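PDB 1VJN: Zn-dependent hydrolase of metallo-beta-lactamase superfamily TM0207 from Thermotoga maritima, which is a putative Zn-dependent hydrolase of the metallo-beta-lactamase superfamily, with a substrate that is not known. Local coordinates for residues L121-H126 with T149-P154; L143-G148 with P171-T176. One frame throughout, in Å; residues are numbered along the deposited sequence.

Interaction 1 of 2, residues L121-H126 with T149-P154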
ATOM      1  N   LEU A 121      -1.117   2.981   2.266  1.00 16.59           N
ATOM      2  CA  LEU A 121      -1.108   4.253   2.961  1.00 17.14           C
ATOM      3  C   LEU A 121      -0.708   5.489   2.139  1.00 20.42           C
ATOM      4  O   LEU A 121      -0.756   6.602   2.658  1.00 22.38           O
ATOM      5  CB  LEU A 121      -0.265   4.124   4.208  1.00 17.23           C
ATOM      6  CG  LEU A 121      -0.898   3.353   5.403  1.00 14.37           C
ATOM      7  CD1 LEU A 121       0.165   3.164   6.477  1.00 17.46           C
ATOM      8  CD2 LEU A 121      -2.157   4.023   5.999  1.00 20.35           C
ATOM      9  N   GLY A 122      -0.325   5.310   0.885  1.00 19.66           N
ATOM     10  CA  GLY A 122       0.040   6.416   0.017  1.00 22.08           C
ATOM     11  C   GLY A 122       1.381   6.990   0.497  1.00 21.13           C
ATOM     12  O   GLY A 122       2.281   6.258   0.843  1.00 23.58           O
ATOM     13  N   ASP A 123       1.473   8.319   0.526  1.00 20.45           N
ATOM     14  CA  ASP A 123       2.648   9.057   0.969  1.00 16.80           C
ATOM     15  C   ASP A 123       2.382   9.668   2.337  1.00 16.66           C
ATOM     16  O   ASP A 123       2.718  10.798   2.610  1.00 23.19           O
ATOM     17  CB  ASP A 123       2.904  10.131  -0.064  1.00 20.99           C
ATOM     18  CG  ASP A 123       3.278   9.530  -1.417  1.00 30.46           C
ATOM     19  OD1 ASP A 123       4.130   8.628  -1.442  1.00 40.47           O
ATOM     20  OD2 ASP A 123       2.764   9.849  -2.490  1.00 47.78           O
ATOM     21  N   LEU A 124       1.830   8.870   3.231  1.00 16.16           N
ATOM     22  CA  LEU A 124       1.386   9.318   4.538  1.00 17.20           C
ATOM     23  C   LEU A 124       2.509  10.038   5.206  1.00 20.07           C
ATOM     24  O   LEU A 124       3.616   9.484   5.303  1.00 18.74           O
ATOM     25  CB  LEU A 124       0.964   8.144   5.391  1.00 17.70           C
ATOM     26  CG  LEU A 124       0.474   8.488   6.813  1.00 18.52           C
ATOM     27  CD1 LEU A 124      -0.824   9.255   6.779  1.00 17.57           C
ATOM     28  CD2 LEU A 124       0.283   7.220   7.561  1.00 14.84           C
ATOM     29  N   GLY A 125       2.187  11.248   5.683  1.00 19.61           N
ATOM     30  CA  GLY A 125       3.167  12.204   6.168  1.00 18.39           C
ATOM     31  C   GLY A 125       3.180  12.366   7.652  1.00 19.85           C
ATOM     32  O   GLY A 125       4.048  13.077   8.188  1.00 21.99           O
ATOM     33  N   HIS A 126       2.203  11.785   8.343  1.00 16.53           N
ATOM     34  CA  HIS A 126       2.094  12.002   9.805  1.00 20.08           C
ATOM     35  C   HIS A 126       1.471  10.716  10.342  1.00 18.81           C
ATOM     36  O   HIS A 126       0.872   9.942   9.607  1.00 15.91           O
ATOM     37  CB  HIS A 126       1.181  13.211  10.168  1.00 19.83           C
ATOM     38  CG  HIS A 126      -0.202  13.084   9.589  1.00 24.03           C
ATOM     39  ND1 HIS A 126      -1.150  12.228  10.104  1.00 29.04           N
ATOM     40  CD2 HIS A 126      -0.756  13.616   8.470  1.00 33.85           C
ATOM     41  CE1 HIS A 126      -2.244  12.276   9.366  1.00 31.72           C
ATOM     42  NE2 HIS A 126      -2.036  13.122   8.373  1.00 31.28           N
ATOM     43  N   THR A 149      11.356  11.665   5.195  1.00 28.63           N
ATOM     44  CA  THR A 149      11.378  13.144   4.997  1.00 26.31           C
ATOM     45  C   THR A 149      10.097  13.580   4.280  1.00 26.09           C
ATOM     46  O   THR A 149       9.369  14.451   4.737  1.00 24.83           O
ATOM     47  CB  THR A 149      12.604  13.458   4.144  1.00 25.93           C
ATOM     48  OG1 THR A 149      13.761  13.226   4.938  1.00 24.25           O
ATOM     49  CG2 THR A 149      12.727  14.923   3.754  1.00 28.11           C
ATOM     50  N   TYR A 150       9.833  12.915   3.154  1.00 23.89           N
ATOM     51  CA  TYR A 150       8.678  13.147   2.283  1.00 24.96           C
ATOM     52  C   TYR A 150       7.455  12.376   2.792  1.00 24.76           C
ATOM     53  O   TYR A 150       6.332  12.642   2.391  1.00 25.80           O
ATOM     54  CB  TYR A 150       9.028  12.672   0.871  1.00 21.99           C
ATOM     55  CG  TYR A 150      10.351  13.234   0.481  1.00 26.54           C
ATOM     56  CD1 TYR A 150      10.498  14.601   0.257  1.00 24.44           C
ATOM     57  CD2 TYR A 150      11.490  12.425   0.426  1.00 26.61           C
ATOM     58  CE1 TYR A 150      11.738  15.147  -0.064  1.00 28.96           C
ATOM     59  CE2 TYR A 150      12.723  12.951   0.106  1.00 33.71           C
ATOM     60  CZ  TYR A 150      12.850  14.312  -0.136  1.00 34.98           C
ATOM     61  OH  TYR A 150      14.091  14.843  -0.438  1.00 37.65           O
ATOM     62  N   THR A 151       7.703  11.391   3.640  1.00 21.05           N
ATOM     63  CA  THR A 151       6.668  10.622   4.314  1.00 22.65           C
ATOM     64  C   THR A 151       7.118  10.417   5.727  1.00 20.03           C
ATOM     65  O   THR A 151       8.157  10.903   6.146  1.00 20.80           O
ATOM     66  CB  THR A 151       6.482   9.228   3.644  1.00 20.74           C
ATOM     67  OG1 THR A 151       7.665   8.416   3.821  1.00 22.13           O
ATOM     68  CG2 THR A 151       6.316   9.354   2.108  1.00 19.85           C
ATOM     69  N   ILE A 152       6.361   9.633   6.460  1.00 19.37           N
ATOM     70  CA  ILE A 152       6.781   9.174   7.761  1.00 18.92           C
ATOM     71  C   ILE A 152       8.043   8.347   7.636  1.00 17.45           C
ATOM     72  O   ILE A 152       8.371   7.848   6.551  1.00 18.44           O
ATOM     73  CB  ILE A 152       5.677   8.364   8.449  1.00 19.03           C
ATOM     74  CG1 ILE A 152       5.083   7.275   7.535  1.00 19.45           C
ATOM     75  CG2 ILE A 152       4.540   9.292   8.867  1.00 17.28           C
ATOM     76  CD1 ILE A 152       4.129   6.297   8.262  1.00 19.96           C
ATOM     77  N   GLY A 153       8.733   8.254   8.756  1.00 18.29           N
ATOM     78  CA  GLY A 153       9.951   7.512   8.921  1.00 16.46           C
ATOM     79  C   GLY A 153       9.644   6.193   9.585  1.00 18.94           C
ATOM     80  O   GLY A 153       8.470   5.862   9.837  1.00 22.36           O
ATOM     81  N   PRO A 154      10.702   5.439   9.873  1.00 18.07           N
ATOM     82  CA  PRO A 154      10.584   4.090  10.398  1.00 20.01           C
ATOM     83  C   PRO A 154       9.839   3.941  11.734  1.00 20.61           C
ATOM     84  O   PRO A 154       8.999   3.055  11.852  1.00 15.51           O
ATOM     85  CB  PRO A 154      12.056   3.621  10.516  1.00 17.99           C
ATOM     86  CG  PRO A 154      12.892   4.816  10.444  1.00 25.74           C
ATOM     87  CD  PRO A 154      12.099   5.832   9.667  1.00 20.61           C
TER
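L124 O is the focus of this contact. L124 O accepts the N-H of I152 at 3.0 Å, with the donor in the carbonyl plane and an N-H...O angle of 159°. Two carbons crowd the same oxygen: T151 CB lies 3.3 Å from L124 O and I152 CG1 lies 3.5 Å from it. The I152 branches part from there. The I152 and L124 side chains cross obliquely, I152 CD1 4.0 Å from L124 CD2, and I152 CG2 sits 3.5 Å from H126 N. T151 CG2 meets D123 CA at 3.9 Å. Both loops follow parallel, neighbouring strands of the sheet, 116-120 and 141-145. The L-G-D sequence at 121-123 is consistent with the conserved aspartate motif that the metallo-beta-lactamase fold carries in such a loop. T151 is fixed in rotation by its own hydroxyl. T151 OG1 sits in the crowded position (chi1 66°) and donates to a lone pair of I152 O at 2.9 Å. Further out, N106 holds the turn before L124: its OD1 accepts from D123 N and its ND2 donates to L121 O. H126 NE2 is hydrogen-bonded to T93 O. I152 also rests on A157 of helix 154-163, whose N-cap position is G153.

Interaction 2 of 2, residues L143-G148 with P171-T176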
ATOM      1  N   LEU A 143       0.622  -1.676   3.546  1.00 15.58           N
ATOM      2  CA  LEU A 143       1.650  -1.124   2.667  1.00 17.22           C
ATOM      3  C   LEU A 143       1.992   0.251   3.216  1.00 20.44           C
ATOM      4  O   LEU A 143       1.136   1.154   3.218  1.00 19.08           O
ATOM      5  CB  LEU A 143       1.131  -1.033   1.247  1.00 21.05           C
ATOM      6  CG  LEU A 143       0.451  -2.328   0.733  1.00 24.39           C
ATOM      7  CD1 LEU A 143      -0.106  -2.094  -0.683  1.00 27.99           C
ATOM      8  CD2 LEU A 143       1.355  -3.474   0.729  1.00 29.85           C
ATOM      9  N   VAL A 144       3.226   0.412   3.712  1.00 21.56           N
ATOM     10  CA  VAL A 144       3.529   1.581   4.575  1.00 19.71           C
ATOM     11  C   VAL A 144       4.858   2.247   4.139  1.00 18.52           C
ATOM     12  O   VAL A 144       5.839   1.564   3.944  1.00 19.13           O
ATOM     13  CB  VAL A 144       3.531   1.165   6.108  1.00 18.00           C
ATOM     14  CG1 VAL A 144       4.615   0.193   6.404  1.00 20.04           C
ATOM     15  CG2 VAL A 144       3.734   2.357   7.029  1.00 20.32           C
ATOM     16  N   PRO A 145       4.866   3.573   3.923  1.00 19.22           N
ATOM     17  CA  PRO A 145       6.067   4.287   3.593  1.00 22.18           C
ATOM     18  C   PRO A 145       6.959   4.421   4.824  1.00 19.12           C
ATOM     19  O   PRO A 145       6.435   4.546   5.915  1.00 18.44           O
ATOM     20  CB  PRO A 145       5.543   5.672   3.155  1.00 19.87           C
ATOM     21  CG  PRO A 145       4.293   5.853   3.879  1.00 20.22           C
ATOM     22  CD  PRO A 145       3.721   4.490   4.009  1.00 21.89           C
ATOM     23  N   VAL A 146       8.279   4.347   4.646  1.00 18.75           N
ATOM     24  CA  VAL A 146       9.219   4.408   5.745  1.00 19.60           C
ATOM     25  C   VAL A 146      10.482   5.255   5.503  1.00 19.57           C
ATOM     26  O   VAL A 146      11.414   5.198   6.305  1.00 21.69           O
ATOM     27  CB  VAL A 146       9.702   2.969   6.122  1.00 17.25           C
ATOM     28  CG1 VAL A 146       8.513   2.077   6.506  1.00 18.46           C
ATOM     29  CG2 VAL A 146      10.553   2.315   4.987  1.00 17.97           C
ATOM     30  N   GLY A 147      10.537   6.018   4.415  1.00 20.10           N
ATOM     31  CA  GLY A 147      11.754   6.776   4.090  1.00 20.88           C
ATOM     32  C   GLY A 147      12.029   8.049   4.881  1.00 19.45           C
ATOM     33  O   GLY A 147      13.143   8.568   4.792  1.00 15.44           O
ATOM     34  N   GLY A 148      11.025   8.617   5.563  1.00 18.97           N
ATOM     35  CA  GLY A 148      11.269   9.656   6.601  1.00 23.46           C
ATOM     36  C   GLY A 148      11.243  11.182   6.409  1.00 28.52           C
ATOM     37  O   GLY A 148      11.133  11.948   7.405  1.00 34.05           O
ATOM     38  N   PRO A 171       6.959  -2.536   3.732  1.00 21.41           N
ATOM     39  CA  PRO A 171       7.471  -1.143   3.638  1.00 20.08           C
ATOM     40  C   PRO A 171       7.611  -0.676   2.170  1.00 22.90           C
ATOM     41  O   PRO A 171       7.818  -1.492   1.237  1.00 19.52           O
ATOM     42  CB  PRO A 171       8.870  -1.218   4.279  1.00 20.06           C
ATOM     43  CG  PRO A 171       9.312  -2.690   4.081  1.00 23.42           C
ATOM     44  CD  PRO A 171       8.020  -3.507   4.141  1.00 17.45           C
HETATM   45  N   MSE A 172       7.524   0.619   1.957  1.00 21.71           N
HETATM   46  CA  MSE A 172       7.813   1.156   0.634  1.00 26.02           C
HETATM   47  C   MSE A 172       8.392   2.529   0.853  1.00 22.81           C
HETATM   48  O   MSE A 172       8.503   2.958   1.999  1.00 21.40           O
HETATM   49  CB  MSE A 172       6.559   1.226  -0.233  1.00 28.09           C
HETATM   50  CG  MSE A 172       5.422   1.967   0.428  1.00 30.78           C
HETATM   51 SE   MSE A 172       3.680   1.869  -0.574  1.00 41.00          SE
HETATM   52  CE  MSE A 172       2.663   3.020   0.670  1.00 29.51           C
ATOM     53  N   HIS A 173       8.785   3.183  -0.242  1.00 23.05           N
ATOM     54  CA  HIS A 173       9.202   4.596  -0.222  1.00 22.71           C
ATOM     55  C   HIS A 173      10.497   4.736   0.599  1.00 18.91           C
ATOM     56  O   HIS A 173      10.553   5.560   1.500  1.00 21.40           O
ATOM     57  CB  HIS A 173       8.140   5.533   0.426  1.00 27.51           C
ATOM     58  CG  HIS A 173       6.978   5.882  -0.446  1.00 41.64           C
ATOM     59  ND1 HIS A 173       5.682   5.491  -0.150  1.00 54.18           N
ATOM     60  CD2 HIS A 173       6.894   6.640  -1.562  1.00 52.17           C
ATOM     61  CE1 HIS A 173       4.859   5.967  -1.065  1.00 49.74           C
ATOM     62  NE2 HIS A 173       5.570   6.656  -1.941  1.00 56.14           N
ATOM     63  N   TYR A 174      11.503   3.906   0.314  1.00 15.64           N
ATOM     64  CA  TYR A 174      12.783   3.942   1.002  1.00 18.30           C
ATOM     65  C   TYR A 174      13.908   4.068  -0.030  1.00 18.43           C
ATOM     66  O   TYR A 174      13.608   4.089  -1.221  1.00 17.09           O
ATOM     67  CB  TYR A 174      12.954   2.681   1.881  1.00 18.52           C
ATOM     68  CG  TYR A 174      12.601   1.381   1.233  1.00  9.52           C
ATOM     69  CD1 TYR A 174      13.496   0.752   0.425  1.00 17.79           C
ATOM     70  CD2 TYR A 174      11.387   0.736   1.502  1.00 15.27           C
ATOM     71  CE1 TYR A 174      13.205  -0.437  -0.169  1.00 25.33           C
ATOM     72  CE2 TYR A 174      11.107  -0.491   0.953  1.00 17.80           C
ATOM     73  CZ  TYR A 174      12.027  -1.066   0.098  1.00 23.66           C
ATOM     74  OH  TYR A 174      11.793  -2.268  -0.521  1.00 24.10           O
ATOM     75  N   LYS A 175      15.169   4.166   0.441  1.00 17.65           N
ATOM     76  CA  LYS A 175      16.342   4.309  -0.392  1.00 20.24           C
ATOM     77  C   LYS A 175      16.481   3.143  -1.347  1.00 20.10           C
ATOM     78  O   LYS A 175      16.452   1.980  -0.906  1.00 18.58           O
ATOM     79  CB  LYS A 175      17.627   4.402   0.446  1.00 20.24           C
ATOM     80  CG  LYS A 175      18.765   4.997  -0.289  1.00 23.53           C
ATOM     81  CD  LYS A 175      20.090   5.034   0.559  1.00 27.28           C
ATOM     82  CE  LYS A 175      20.006   5.971   1.770  1.00 35.85           C
ATOM     83  NZ  LYS A 175      19.741   7.417   1.419  1.00 40.06           N
ATOM     84  N   THR A 176      16.613   3.494  -2.632  1.00 22.04           N
ATOM     85  CA  THR A 176      16.940   2.570  -3.729  1.00 22.68           C
ATOM     86  C   THR A 176      18.179   3.076  -4.420  1.00 21.49           C
ATOM     87  O   THR A 176      18.698   4.123  -4.056  1.00 22.08           O
ATOM     88  CB  THR A 176      15.745   2.469  -4.757  1.00 24.83           C
ATOM     89  OG1 THR A 176      15.495   3.739  -5.385  1.00 28.63           O
ATOM     90  CG2 THR A 176      14.439   2.156  -4.065  1.00 26.04           C
TER
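Two backbone hydrogen bonds join the ends of parallel strands 141-145 and 168-172. M172 N donates to V144 O at 2.8 Å, from above the carbonyl plane, off the lone-pair directions. V146 N donates to M172 O at 3.0 Å, almost in line with the C=O bond. The residue between the two V144-V146 partners, P145, has no N-H to give, but its CA-H points at M172 O at 3.2 Å. P171 CA-H approaches V144 O in the same way.

Apolar contacts fill both sides of the pair. On the face of P145 and M172, the selenomethionine CG takes the crowded position and the chain beyond it is extended. This carries M172 CE to 3.8 Å from P145 CD. Separately, the M172 CE methyl sits beside a backbone oxygen, 3.5 Å from L143 O. On the face of V144 and P171, both methyls of V146 rest against one side of P171 CB. V146 CG2 also meets Y174 CD2 at 3.9 Å, the side chains running alongside each other. A157 of helix 154-163 and F189 of helix 187-190 cover this side.

H173 stands where the strand has ended, with positive phi (66°). Its CG is anti to the carbonyl carbon, which brings the imidazole beside the proline, with H173 ND1 3.3 Å from P145 CB. ND1 is buried and has no polar partner in the model. G147 has no CB, which would run into H173 O, and G147 CA passes 4.3 Å from Y174 CA.

Strand 141-145, helix 154-163 and strand 168-172 form a beta-alpha-beta crossover, a unit of the metallo-beta-lactamase fold. A histidine after the second strand, as H173 is, is consistent with the conserved active-site position of this superfamily.

From the N terminus, strand 116-120 runs into 121-126. The chain then forms helix 130-136 and returns along strand 141-145, so that interaction 1 closes this excursion at 149-154. Interaction 2 starts within it, at 143-148, and closes at 171-176 after helix 154-163 and strand 168-172. The two loops therefore cross rather than nest, and 143-148 leads directly into 149-154. They also touch: L121 N and L143 O, 3.1 Å apart, probably form a hydrogen bond, and G122 O lies 3.3 Å from M172 CE. Together the contacts tie three adjacent parallel strands, 116-120, 141-145 and 168-172, at their C-terminal ends, where D123 and H173 come close.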